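Local atomic coordinates of putative sugar kinase PH1459 (Pyrococcus horikoshii, PDB entry 3EWM), a protein that probably phosphorylates a sugar, perhaps fructose, at the expense of ATP, as a member of the PfkB family of carbohydrate kinases. Residues A[39-44]-A[284-289]; A[78-83]-A[114-119]; A[9-14]-A[107-112]; A[161-166]-A[173-178]; A[128-133]-A[146-151]. All coordinates share one frame; numbering follows the deposited sequence.

In the fold
All five contacts lie within one ribokinase-like PfkB fold, built around a mixed sheet with parallel central strands. Interaction 5 packs helix 140-151 on its strand 127-131, and interaction 2 lies at strand 79-82, one sheet edge within the chain, their centres about 14 Å apart and joined by Trp119 and Ile117 against Lys150 and Val147. Interaction 3 brings in strand 11-16 of the smaller sheet and touches interaction 2, about 13 Å away between centres. Interaction 4 follows interaction 5 along the chain and meets it at Ser132. Interaction 1, whose segments enclose interactions 2, 4 and 5 in sequence, ties an early helix to the C-terminal part, so distant pieces close one compact body.

Interaction 1: residues A[39-44]-A[284-289]; sequences VAVGVS and GAWSTP
Helix segment 39-44 runs beside the irregular loop 284-289, the backbones drawing closest at Gly42 and Thr288, whose CA atoms are 5.0 Å apart, and standing wider at Val41 and Trp286. In this PfkB kinase the contact joins helix 35-45 to the loop between helices 265-279 and 291-294, late in the chain. Val41 meets the Trp286 indole squarely: its CG2 lies 3.4 Å from the centroid of the six-membered ring and only 8° off the ring normal, a CH-pi contact over one face. With CG1 anti to the backbone N (chi1 167°), both methyls of Val41 reach the indole, CG1 lying 3.7 Å from Trp286 CD2 and CG2 over the six-membered ring. The indole is further fixed by a hydrogen bond from Trp286 NE1 to Asn38 OD1, one turn back from Val41 on the helix, while Leu69 of helix 60-71 touches both partners. No hydrogen bond crosses between the two segments. At Gly42 the fit depends on a missing side chain, since a beta carbon there would collide with the threonine hydroxyl; as it is, Thr288 OG1 comes to 3.2 Å from Gly42 CA.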
# COMPACT_ATOMS: atom_id res chain seq x y z
N VAL A 39 -12.96 16.49 2.73
CA VAL A 39 -13.86 17.62 2.51
C VAL A 39 -15.32 17.14 2.61
O VAL A 39 -16.16 17.80 3.22
CB VAL A 39 -13.63 18.28 1.14
CG1 VAL A 39 -14.70 19.36 0.89
CG2 VAL A 39 -12.25 18.90 1.06
N ALA A 40 -15.59 15.98 2.03
CA ALA A 40 -16.94 15.41 2.06
C ALA A 40 -17.40 15.20 3.50
O ALA A 40 -18.54 15.51 3.83
CB ALA A 40 -17.00 14.09 1.30
N VAL A 41 -16.51 14.68 4.34
CA VAL A 41 -16.82 14.52 5.77
C VAL A 41 -17.04 15.89 6.44
O VAL A 41 -18.00 16.07 7.19
CB VAL A 41 -15.73 13.67 6.48
CG1 VAL A 41 -15.84 13.76 8.02
CG2 VAL A 41 -15.79 12.23 6.00
N GLY A 42 -16.17 16.85 6.14
CA GLY A 42 -16.34 18.21 6.66
C GLY A 42 -17.69 18.81 6.31
O GLY A 42 -18.37 19.33 7.18
N VAL A 43 -18.07 18.71 5.04
CA VAL A 43 -19.39 19.17 4.56
C VAL A 43 -20.53 18.56 5.36
O VAL A 43 -21.40 19.27 5.86
CB VAL A 43 -19.56 18.90 3.07
CG1 VAL A 43 -21.00 19.13 2.61
CG2 VAL A 43 -18.58 19.77 2.27
N SER A 44 -20.49 17.24 5.50
CA SER A 44 -21.45 16.52 6.31
C SER A 44 -21.46 17.01 7.75
O SER A 44 -22.51 17.22 8.32
CB SER A 44 -21.21 15.02 6.27
OG SER A 44 -22.22 14.35 7.01
N GLY A 284 -6.24 14.50 13.27
CA GLY A 284 -6.38 13.72 12.04
C GLY A 284 -6.92 14.46 10.83
O GLY A 284 -7.20 15.67 10.88
N ALA A 285 -7.06 13.71 9.75
CA ALA A 285 -7.49 14.26 8.46
C ALA A 285 -8.94 14.74 8.42
O ALA A 285 -9.30 15.55 7.56
CB ALA A 285 -7.23 13.25 7.34
N TRP A 286 -9.78 14.25 9.35
CA TRP A 286 -11.17 14.70 9.44
C TRP A 286 -11.35 15.50 10.71
O TRP A 286 -11.85 15.00 11.73
CB TRP A 286 -12.15 13.52 9.47
CG TRP A 286 -12.15 12.68 8.25
CD1 TRP A 286 -11.47 12.93 7.09
CD2 TRP A 286 -12.89 11.48 8.04
NE1 TRP A 286 -11.72 11.95 6.17
CE2 TRP A 286 -12.60 11.04 6.72
CE3 TRP A 286 -13.76 10.73 8.83
CZ2 TRP A 286 -13.16 9.90 6.17
CZ3 TRP A 286 -14.32 9.57 8.28
CH2 TRP A 286 -14.01 9.17 6.97
N SER A 287 -10.94 16.76 10.64
CA SER A 287 -10.88 17.58 11.82
C SER A 287 -11.96 18.67 11.84
O SER A 287 -12.03 19.44 12.80
CB SER A 287 -9.48 18.18 11.95
OG SER A 287 -9.30 19.16 10.97
N THR A 288 -12.80 18.72 10.82
CA THR A 288 -13.84 19.76 10.74
C THR A 288 -14.73 19.65 11.98
O THR A 288 -15.20 18.57 12.29
CB THR A 288 -14.74 19.58 9.51
OG1 THR A 288 -13.94 19.59 8.33
CG2 THR A 288 -15.82 20.68 9.44
N PRO A 289 -14.94 20.76 12.69
CA PRO A 289 -15.87 20.74 13.82
C PRO A 289 -17.31 20.51 13.36
O PRO A 289 -17.65 20.78 12.21
CB PRO A 289 -15.72 22.13 14.43
CG PRO A 289 -15.28 23.00 13.26
CD PRO A 289 -14.33 22.10 12.52

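Interaction 2: residues A[78-83]-A[114-119]; sequences GIVKDE and LNDINW
Val80 meets Asp116 through both methyls: CG2 approaches the backbone O of Asp116 at 3.2 Å, and CG1 lies 3.7 Å from its carboxylate OD1. The two side chains cross at about a right angle, and with Val80 CG1 anti to the backbone N (chi1 173°) one methyl lies against the carboxylate and the other against the carbonyl O. Beside them Gly78 CA packs on Asn118 CB. No direct hydrogen bond links the segments; a single water does so instead, donating to Gly78 O at 2.7 Å and to Asp116 O at 2.5 Å, and accepting from Asn118 N at 2.9 Å. Three backbone groups thus grip one water between the edge strand and the loop. Strand 79-82 is the outermost strand on this side of the large sheet of the PfkB fold, held by backbone bonds to strand 49-57. Segment 114-119 is a short 3-10 turn and loop leading into helix 119-124. Asn118 takes the N-cap position of that helix, its OD1 accepting from Ile121 N. The Asp116 carboxylate is in turn positioned by a salt bridge from OD2 to Lys55 NZ of strand 49-57 and a hydrogen bond from Thr113 N to the same oxygen.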
# COMPACT_ATOMS: atom_id res chain seq x y z
N GLY A 78 -22.06 6.47 -4.45
CA GLY A 78 -21.18 6.73 -5.58
C GLY A 78 -19.75 6.22 -5.41
O GLY A 78 -18.87 6.55 -6.22
N ILE A 79 -19.50 5.43 -4.38
CA ILE A 79 -18.20 4.78 -4.25
C ILE A 79 -18.29 3.39 -4.86
O ILE A 79 -19.06 2.54 -4.40
CB ILE A 79 -17.70 4.72 -2.79
CG1 ILE A 79 -17.64 6.14 -2.20
CG2 ILE A 79 -16.32 4.01 -2.71
CD1 ILE A 79 -17.42 6.16 -0.72
N VAL A 80 -17.49 3.17 -5.90
CA VAL A 80 -17.50 1.91 -6.65
C VAL A 80 -16.44 0.98 -6.08
O VAL A 80 -15.42 1.44 -5.57
CB VAL A 80 -17.28 2.15 -8.16
CG1 VAL A 80 -17.11 0.85 -8.92
CG2 VAL A 80 -18.43 2.95 -8.73
N LYS A 81 -16.69 -0.32 -6.13
CA LYS A 81 -15.70 -1.28 -5.72
C LYS A 81 -15.05 -1.84 -6.97
O LYS A 81 -15.72 -2.34 -7.88
CB LYS A 81 -16.31 -2.40 -4.88
CG LYS A 81 -16.91 -1.91 -3.60
CD LYS A 81 -17.23 -3.07 -2.66
CE LYS A 81 -17.61 -2.53 -1.29
NZ LYS A 81 -17.67 -3.63 -0.28
N ASP A 82 -13.73 -1.74 -7.00
CA ASP A 82 -12.91 -2.24 -8.08
C ASP A 82 -12.52 -3.68 -7.77
O ASP A 82 -11.95 -3.99 -6.73
CB ASP A 82 -11.68 -1.35 -8.22
CG ASP A 82 -11.00 -1.52 -9.55
OD1 ASP A 82 -10.89 -2.66 -10.04
OD2 ASP A 82 -10.54 -0.50 -10.09
N GLU A 83 -12.89 -4.58 -8.68
CA GLU A 83 -12.53 -5.98 -8.56
C GLU A 83 -11.11 -6.26 -9.03
O GLU A 83 -10.59 -7.35 -8.81
CB GLU A 83 -13.54 -6.84 -9.33
CG GLU A 83 -14.98 -6.70 -8.84
CD GLU A 83 -15.19 -7.23 -7.43
OE1 GLU A 83 -14.33 -8.00 -6.93
OE2 GLU A 83 -16.22 -6.89 -6.81
N LEU A 114 -16.01 6.17 -16.91
CA LEU A 114 -17.31 6.83 -16.96
C LEU A 114 -18.45 5.99 -16.41
O LEU A 114 -19.37 6.53 -15.82
CB LEU A 114 -17.62 7.29 -18.37
CG LEU A 114 -16.73 8.45 -18.80
CD1 LEU A 114 -16.81 8.63 -20.31
CD2 LEU A 114 -17.13 9.73 -18.05
N ASN A 115 -18.36 4.67 -16.59
CA ASN A 115 -19.34 3.74 -16.03
C ASN A 115 -19.41 3.78 -14.52
O ASN A 115 -20.44 3.43 -13.96
CB ASN A 115 -19.02 2.31 -16.46
CG ASN A 115 -18.66 2.22 -17.89
OD1 ASN A 115 -17.47 2.16 -18.24
ND2 ASN A 115 -19.66 2.25 -18.75
N ASP A 116 -18.32 4.18 -13.86
CA ASP A 116 -18.22 4.21 -12.40
C ASP A 116 -18.88 5.43 -11.79
O ASP A 116 -19.01 5.53 -10.56
CB ASP A 116 -16.76 4.14 -11.94
CG ASP A 116 -16.05 2.87 -12.39
OD1 ASP A 116 -16.71 1.81 -12.43
OD2 ASP A 116 -14.84 2.94 -12.69
N ILE A 117 -19.29 6.37 -12.63
CA ILE A 117 -19.83 7.63 -12.16
C ILE A 117 -21.32 7.52 -11.97
O ILE A 117 -22.06 7.13 -12.89
CB ILE A 117 -19.50 8.80 -13.14
CG1 ILE A 117 -17.97 8.89 -13.36
CG2 ILE A 117 -20.13 10.14 -12.65
CD1 ILE A 117 -17.15 9.08 -12.06
N ASN A 118 -21.74 7.85 -10.76
CA ASN A 118 -23.14 7.99 -10.48
C ASN A 118 -23.56 9.37 -10.97
O ASN A 118 -23.34 10.39 -10.31
CB ASN A 118 -23.41 7.81 -8.98
CG ASN A 118 -24.89 7.70 -8.68
OD1 ASN A 118 -25.68 8.52 -9.13
ND2 ASN A 118 -25.26 6.70 -7.90
N TRP A 119 -24.16 9.39 -12.14
CA TRP A 119 -24.52 10.64 -12.78
C TRP A 119 -25.68 11.32 -12.09
O TRP A 119 -25.83 12.52 -12.17
CB TRP A 119 -24.85 10.38 -14.24
CG TRP A 119 -23.65 9.90 -14.95
CD1 TRP A 119 -23.42 8.63 -15.38
CD2 TRP A 119 -22.51 10.67 -15.29
NE1 TRP A 119 -22.19 8.56 -15.99
CE2 TRP A 119 -21.61 9.80 -15.95
CE3 TRP A 119 -22.15 12.01 -15.11
CZ2 TRP A 119 -20.37 10.24 -16.43
CZ3 TRP A 119 -20.92 12.44 -15.59
CH2 TRP A 119 -20.05 11.55 -16.25
O HOH W 1 -19.99 6.89 -8.65

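Interaction 3: residues A[9-14]-A[107-112]; sequences ELLIDL and VAYFNM
Tyr109 lays its ring against the chain at Glu9, Leu10 and Leu11, where the large sheet of the PfkB fold gives way to strand 11-16 of the smaller one. The CH-pi part is Glu9 CB, 3.6 Å from the Tyr109 ring centroid and 19° off the normal, displaced toward the CD1-CE1 rim. Val107 CG2 of the same loop lies over the opposite face, so the ring is sandwiched. Glu9 CG stands between the backbone N and the carbonyl carbon (chi1 68°), and the chain bends again, carrying its carboxylate away from the tyrosine while CB keeps the contact. The apolar part is Leu11, whose CD2 reaches Tyr109 CE2 at 3.7 Å and lies equally near OH. An alanine in place of Tyr109 is likely to leave Glu9 CB and Leu11 CD2 without their common partner and open a gap between loop and strand. Among hydrogen bonds around the contact, the hydroxyl of Ser140 meets Tyr109 O and Met112 N, tying the loop to the start of helix 140-151, while Leu11 pairs with Gly33 in the smaller sheet. A polar atom also approaches the ring: Leu10 O comes obliquely to within 3.4 Å of Tyr109 CD2.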
# COMPACT_ATOMS: atom_id res chain seq x y z
N GLU A 9 -9.88 11.01 -4.95
CA GLU A 9 -9.19 9.97 -4.24
C GLU A 9 -9.84 9.69 -2.88
O GLU A 9 -10.19 10.61 -2.13
CB GLU A 9 -7.69 10.31 -4.09
CG GLU A 9 -7.36 11.46 -3.21
CD GLU A 9 -7.44 12.82 -3.89
OE1 GLU A 9 -8.08 12.94 -4.96
OE2 GLU A 9 -6.89 13.78 -3.30
N LEU A 10 -10.00 8.40 -2.60
CA LEU A 10 -10.44 7.92 -1.31
C LEU A 10 -9.50 6.78 -1.01
O LEU A 10 -9.37 5.83 -1.80
CB LEU A 10 -11.90 7.45 -1.34
CG LEU A 10 -12.44 6.66 -0.13
CD1 LEU A 10 -12.39 7.47 1.16
CD2 LEU A 10 -13.86 6.12 -0.40
N LEU A 11 -8.81 6.90 0.12
CA LEU A 11 -7.70 5.99 0.39
C LEU A 11 -7.48 5.77 1.87
O LEU A 11 -8.02 6.51 2.70
CB LEU A 11 -6.40 6.53 -0.26
CG LEU A 11 -6.03 8.01 -0.03
CD1 LEU A 11 -5.51 8.23 1.36
CD2 LEU A 11 -5.00 8.46 -1.07
N ILE A 12 -6.66 4.76 2.18
CA ILE A 12 -6.13 4.55 3.52
C ILE A 12 -4.88 5.42 3.73
O ILE A 12 -3.91 5.33 2.98
CB ILE A 12 -5.73 3.05 3.78
CG1 ILE A 12 -6.91 2.10 3.52
CG2 ILE A 12 -5.15 2.88 5.18
CD1 ILE A 12 -8.01 2.16 4.62
N ASP A 13 -4.93 6.28 4.72
CA ASP A 13 -3.71 6.93 5.17
C ASP A 13 -3.10 6.02 6.22
O ASP A 13 -3.73 5.71 7.24
CB ASP A 13 -3.97 8.30 5.81
CG ASP A 13 -4.16 9.40 4.79
OD1 ASP A 13 -3.73 9.24 3.64
OD2 ASP A 13 -4.73 10.44 5.16
N LEU A 14 -1.88 5.60 5.97
CA LEU A 14 -1.13 4.88 6.99
C LEU A 14 -0.18 5.88 7.60
O LEU A 14 0.79 6.29 6.98
CB LEU A 14 -0.44 3.67 6.40
CG LEU A 14 -1.55 2.67 6.09
CD1 LEU A 14 -1.36 2.02 4.72
CD2 LEU A 14 -1.68 1.66 7.21
N VAL A 107 -3.92 1.84 -7.91
CA VAL A 107 -4.93 1.56 -6.93
C VAL A 107 -6.28 1.98 -7.50
O VAL A 107 -6.35 2.63 -8.54
CB VAL A 107 -4.65 2.33 -5.61
CG1 VAL A 107 -3.40 1.76 -4.89
CG2 VAL A 107 -4.52 3.83 -5.87
N ALA A 108 -7.33 1.62 -6.78
CA ALA A 108 -8.68 1.65 -7.31
C ALA A 108 -9.15 3.05 -7.66
O ALA A 108 -9.82 3.23 -8.69
CB ALA A 108 -9.63 1.01 -6.33
N TYR A 109 -8.79 4.06 -6.85
CA TYR A 109 -9.35 5.40 -7.08
C TYR A 109 -8.80 6.06 -8.34
O TYR A 109 -9.41 7.00 -8.87
CB TYR A 109 -9.21 6.33 -5.86
CG TYR A 109 -7.80 6.71 -5.52
CD1 TYR A 109 -7.11 7.66 -6.27
CD2 TYR A 109 -7.17 6.15 -4.41
CE1 TYR A 109 -5.82 8.03 -5.95
CE2 TYR A 109 -5.87 6.49 -4.09
CZ TYR A 109 -5.20 7.43 -4.87
OH TYR A 109 -3.90 7.75 -4.55
N PHE A 110 -7.68 5.53 -8.84
CA PHE A 110 -7.07 5.97 -10.09
C PHE A 110 -7.62 5.21 -11.30
O PHE A 110 -7.29 5.53 -12.44
CB PHE A 110 -5.55 5.81 -10.04
CG PHE A 110 -4.82 6.95 -9.38
CD1 PHE A 110 -5.12 8.27 -9.69
CD2 PHE A 110 -3.79 6.69 -8.47
CE1 PHE A 110 -4.42 9.32 -9.11
CE2 PHE A 110 -3.06 7.74 -7.89
CZ PHE A 110 -3.38 9.05 -8.21
N ASN A 111 -8.51 4.25 -11.05
CA ASN A 111 -9.09 3.40 -12.08
C ASN A 111 -10.58 3.68 -12.39
O ASN A 111 -11.33 2.78 -12.77
CB ASN A 111 -8.93 1.93 -11.65
CG ASN A 111 -8.95 0.96 -12.81
OD1 ASN A 111 -8.51 1.29 -13.92
ND2 ASN A 111 -9.43 -0.25 -12.55
N MSE A 112 -11.03 4.93 -12.22
CA MSE A 112 -12.42 5.27 -12.49
C MSE A 112 -12.67 5.45 -13.97
O MSE A 112 -11.90 6.10 -14.67
CB MSE A 112 -12.83 6.55 -11.75
CG MSE A 112 -13.08 6.29 -10.28
SE MSE A 112 -13.85 7.85 -9.42
CE MSE A 112 -12.17 8.62 -9.02

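Interaction 4: residues A[161-166]-A[173-178]; sequences VNLRLD and EEMIKV
Selenomethionine Met175 reaches from helix 172-185 to Leu163 and Leu165 in the loop that follows strand 156-160. Its CB leaves the helix toward that loop, and with CG anti to the backbone N (chi1 179°) the chain extends straight outward. CB and CG only span the distance, with no atom of segment 161-166 within 4.2 Å of either. The backbones stay well apart, the nearest CA atoms, those of Leu165 and Met175, being 8.9 Å from each other, so the long side chain makes the link. The selenium does most of the touching: SE lies 3.7 Å from Leu163 CD1, those two side chains meeting tip to tip, and 3.9 Å from Leu165 CD2, which comes in at a slant. The chain then bends at its last torsion (chi3 79°), and the terminal CE finishes 4.2 Å from the same Leu165 CD2. Leu165 is the more exposed of the two leucines and lies on the solvent side. All of this is apolar, with no hydrogen bond across the segments. Trp168 also packs on Met175, Tyr198 of helix 193-200 on Leu163, and Leu163 N bonds to Glu195 OE2. The arrangement belongs to the crossover of a beta-alpha-beta unit, strand 156-160 to helix 172-185 to strand 188-192, the last of which carries the ATP-binding Lys190 of this ribokinase-like fold.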
# COMPACT_ATOMS: atom_id res chain seq x y z
N VAL A 161 -6.19 22.82 -5.68
CA VAL A 161 -5.02 22.57 -6.51
C VAL A 161 -4.20 21.43 -5.87
O VAL A 161 -3.69 20.56 -6.58
CB VAL A 161 -4.20 23.88 -6.70
CG1 VAL A 161 -2.90 23.60 -7.41
CG2 VAL A 161 -5.04 24.92 -7.46
N ASN A 162 -4.10 21.45 -4.55
CA ASN A 162 -3.47 20.36 -3.79
C ASN A 162 -2.33 19.72 -4.58
O ASN A 162 -2.37 18.53 -4.92
CB ASN A 162 -4.52 19.30 -3.43
CG ASN A 162 -3.98 18.26 -2.47
OD1 ASN A 162 -2.95 18.46 -1.83
ND2 ASN A 162 -4.66 17.13 -2.38
N LEU A 163 -1.31 20.51 -4.88
CA LEU A 163 -0.31 20.05 -5.82
C LEU A 163 0.70 19.12 -5.16
O LEU A 163 1.31 19.48 -4.15
CB LEU A 163 0.37 21.22 -6.53
CG LEU A 163 1.17 20.80 -7.77
CD1 LEU A 163 0.41 19.76 -8.64
CD2 LEU A 163 1.53 22.02 -8.60
N ARG A 164 0.85 17.93 -5.75
CA ARG A 164 1.76 16.91 -5.28
C ARG A 164 2.70 16.56 -6.43
O ARG A 164 2.43 15.64 -7.20
CB ARG A 164 0.98 15.68 -4.80
CG ARG A 164 0.05 15.95 -3.62
CD ARG A 164 0.84 16.42 -2.39
NE ARG A 164 -0.00 16.62 -1.21
CZ ARG A 164 -0.50 17.79 -0.81
NH1 ARG A 164 -0.29 18.91 -1.51
NH2 ARG A 164 -1.24 17.83 0.29
N LEU A 165 3.78 17.32 -6.53
CA LEU A 165 4.76 17.19 -7.63
C LEU A 165 5.25 15.76 -7.85
O LEU A 165 5.46 15.35 -8.98
CB LEU A 165 5.96 18.13 -7.42
CG LEU A 165 5.72 19.63 -7.59
CD1 LEU A 165 7.07 20.37 -7.68
CD2 LEU A 165 4.88 19.92 -8.82
N ASP A 166 5.40 15.01 -6.76
CA ASP A 166 5.88 13.64 -6.83
C ASP A 166 4.94 12.74 -7.63
O ASP A 166 5.36 11.72 -8.16
CB ASP A 166 6.11 13.06 -5.43
CG ASP A 166 7.30 13.69 -4.73
OD1 ASP A 166 8.10 14.40 -5.39
OD2 ASP A 166 7.43 13.48 -3.50
N GLU A 173 4.52 18.26 -18.04
CA GLU A 173 3.81 19.02 -19.07
C GLU A 173 2.33 18.65 -19.10
O GLU A 173 1.48 19.52 -19.25
CB GLU A 173 4.46 18.84 -20.45
CG GLU A 173 5.85 19.47 -20.53
CD GLU A 173 6.44 19.45 -21.93
OE1 GLU A 173 6.03 18.59 -22.75
OE2 GLU A 173 7.32 20.29 -22.21
N GLU A 174 2.02 17.37 -18.93
CA GLU A 174 0.64 16.96 -18.81
C GLU A 174 -0.02 17.59 -17.57
O GLU A 174 -1.17 18.01 -17.63
CB GLU A 174 0.51 15.43 -18.78
CG GLU A 174 -0.79 14.92 -19.39
CD GLU A 174 -1.10 15.49 -20.79
OE1 GLU A 174 -0.21 16.09 -21.44
OE2 GLU A 174 -2.25 15.33 -21.23
N MSE A 175 0.74 17.67 -16.49
CA MSE A 175 0.26 18.23 -15.22
C MSE A 175 -0.16 19.68 -15.35
O MSE A 175 -1.23 20.07 -14.90
CB MSE A 175 1.35 18.15 -14.17
CG MSE A 175 0.91 18.74 -12.84
SE MSE A 175 2.40 19.05 -11.68
CE MSE A 175 3.05 20.71 -12.47
N ILE A 176 0.71 20.49 -15.95
CA ILE A 176 0.43 21.89 -16.17
C ILE A 176 -0.81 22.07 -17.04
O ILE A 176 -1.61 22.97 -16.80
CB ILE A 176 1.67 22.59 -16.79
CG1 ILE A 176 2.76 22.76 -15.73
CG2 ILE A 176 1.28 23.92 -17.43
CD1 ILE A 176 2.38 23.67 -14.56
N LYS A 177 -0.96 21.20 -18.03
CA LYS A 177 -2.13 21.25 -18.92
C LYS A 177 -3.41 20.89 -18.18
O LYS A 177 -4.42 21.59 -18.29
CB LYS A 177 -1.92 20.33 -20.12
CG LYS A 177 -0.86 20.86 -21.09
CD LYS A 177 -0.76 20.04 -22.36
CE LYS A 177 0.58 20.27 -23.04
NZ LYS A 177 0.60 19.69 -24.41
N VAL A 178 -3.38 19.81 -17.41
CA VAL A 178 -4.59 19.36 -16.70
C VAL A 178 -4.95 20.30 -15.55
O VAL A 178 -6.12 20.54 -15.30
CB VAL A 178 -4.52 17.90 -16.20
CG1 VAL A 178 -4.18 16.94 -17.35
CG2 VAL A 178 -3.52 17.76 -15.11

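Interaction 5: residues A[128-133]-A[146-151]; sequences VNFGSV and KVIKKI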
# COMPACT_ATOMS: atom_id res chain seq x y z
N VAL A 128 -19.79 20.71 -6.94
CA VAL A 128 -18.95 19.52 -7.12
C VAL A 128 -17.49 19.87 -6.85
O VAL A 128 -16.93 20.80 -7.41
CB VAL A 128 -19.11 18.89 -8.53
CG1 VAL A 128 -18.14 17.73 -8.73
CG2 VAL A 128 -20.54 18.42 -8.72
N ASN A 129 -16.89 19.11 -5.95
CA ASN A 129 -15.56 19.39 -5.48
C ASN A 129 -14.58 18.34 -6.00
O ASN A 129 -14.83 17.14 -5.90
CB ASN A 129 -15.59 19.36 -3.95
CG ASN A 129 -14.23 19.36 -3.35
OD1 ASN A 129 -13.41 20.23 -3.65
ND2 ASN A 129 -13.95 18.37 -2.51
N PHE A 130 -13.47 18.79 -6.57
CA PHE A 130 -12.39 17.89 -6.95
C PHE A 130 -11.02 18.52 -6.68
O PHE A 130 -10.91 19.73 -6.39
CB PHE A 130 -12.57 17.36 -8.39
CG PHE A 130 -12.21 18.35 -9.48
CD1 PHE A 130 -11.17 18.05 -10.37
CD2 PHE A 130 -12.91 19.54 -9.63
CE1 PHE A 130 -10.85 18.95 -11.40
CE2 PHE A 130 -12.58 20.44 -10.64
CZ PHE A 130 -11.55 20.14 -11.52
N GLY A 131 -9.99 17.70 -6.72
CA GLY A 131 -8.64 18.12 -6.38
C GLY A 131 -7.73 17.53 -7.43
O GLY A 131 -8.19 16.73 -8.27
N SER A 132 -6.46 17.92 -7.40
CA SER A 132 -5.55 17.53 -8.46
C SER A 132 -5.01 16.10 -8.35
O SER A 132 -4.60 15.52 -9.34
CB SER A 132 -4.42 18.54 -8.60
OG SER A 132 -3.40 18.31 -7.66
N VAL A 133 -5.02 15.54 -7.14
CA VAL A 133 -4.40 14.24 -6.91
C VAL A 133 -5.04 13.18 -7.79
O VAL A 133 -4.36 12.37 -8.41
CB VAL A 133 -4.43 13.85 -5.43
CG1 VAL A 133 -4.06 12.40 -5.24
CG2 VAL A 133 -3.47 14.79 -4.62
N LYS A 146 -13.97 14.65 -17.64
CA LYS A 146 -15.28 14.53 -18.28
C LYS A 146 -16.44 14.84 -17.35
O LYS A 146 -17.35 15.54 -17.74
CB LYS A 146 -15.42 13.16 -18.93
CG LYS A 146 -14.54 13.07 -20.17
CD LYS A 146 -14.74 11.79 -20.95
CE LYS A 146 -13.98 11.91 -22.27
NZ LYS A 146 -12.51 11.94 -22.04
N VAL A 147 -16.40 14.35 -16.12
CA VAL A 147 -17.47 14.65 -15.16
C VAL A 147 -17.62 16.16 -14.97
O VAL A 147 -18.72 16.73 -15.09
CB VAL A 147 -17.23 13.92 -13.82
CG1 VAL A 147 -18.25 14.36 -12.78
CG2 VAL A 147 -17.28 12.41 -14.00
N ILE A 148 -16.49 16.81 -14.71
CA ILE A 148 -16.44 18.25 -14.50
C ILE A 148 -16.93 19.02 -15.73
O ILE A 148 -17.76 19.90 -15.61
CB ILE A 148 -15.00 18.69 -14.10
CG1 ILE A 148 -14.52 17.90 -12.86
CG2 ILE A 148 -14.93 20.21 -13.88
CD1 ILE A 148 -15.49 17.90 -11.64
N LYS A 149 -16.43 18.67 -16.91
CA LYS A 149 -16.91 19.28 -18.15
C LYS A 149 -18.42 19.09 -18.34
O LYS A 149 -19.11 20.01 -18.75
CB LYS A 149 -16.12 18.77 -19.35
CG LYS A 149 -14.65 19.17 -19.29
CD LYS A 149 -13.85 18.70 -20.47
CE LYS A 149 -12.38 19.18 -20.34
NZ LYS A 149 -11.40 18.46 -21.17
N LYS A 150 -18.92 17.90 -18.02
CA LYS A 150 -20.35 17.60 -18.16
C LYS A 150 -21.22 18.51 -17.29
O LYS A 150 -22.27 18.98 -17.74
CB LYS A 150 -20.63 16.14 -17.77
CG LYS A 150 -22.03 15.68 -18.14
CD LYS A 150 -22.65 14.90 -17.02
CE LYS A 150 -23.59 15.71 -16.16
NZ LYS A 150 -24.92 15.85 -16.82
N ILE A 151 -20.78 18.75 -16.06
CA ILE A 151 -21.57 19.54 -15.10
C ILE A 151 -21.30 21.04 -15.10
O ILE A 151 -22.03 21.79 -14.46
CB ILE A 151 -21.40 19.08 -13.65
CG1 ILE A 151 -19.94 19.21 -13.22
CG2 ILE A 151 -21.97 17.70 -13.43
CD1 ILE A 151 -19.79 19.52 -11.76
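Ile148 lies over one face of the Phe130 ring, its CG1 3.8 Å from the ring centroid and 6° off the normal, a CH-pi contact near the centre. Its CD1 continues to Phe130 CD2 at 3.7 Å and to Val128 CG1 at 3.9 Å, filling the angle between the two strand residues. Packing is tightest at the end of the helix, where Ile151 CD1 presses on Val128 CG2 at 3.3 Å, closer than usual van der Waals contact. Ile151 CG1 stands between its backbone N and carbonyl carbon (chi1 60°), its second torsion outside the usual staggered positions, consistent with strain. Around the helix the character changes: Lys146, Lys149 and Lys150 belong to the solvent side, although Lys150 NZ forms a salt bridge with Glu123. Segments 128-131 and 146-151 run roughly antiparallel, at 148°, as expected for strand and helix in the beta-alpha-beta unit 127-131, 140-151, 156-160. A serine replacing Phe130 removes the ring, and would probably leave Ile148 CG1 facing a gap and Phe159 without its aromatic neighbour. With no hydrogen bond between them, these two segments meet through hydrophobic and CH-pi contact, while the charged residues of the helix face outward.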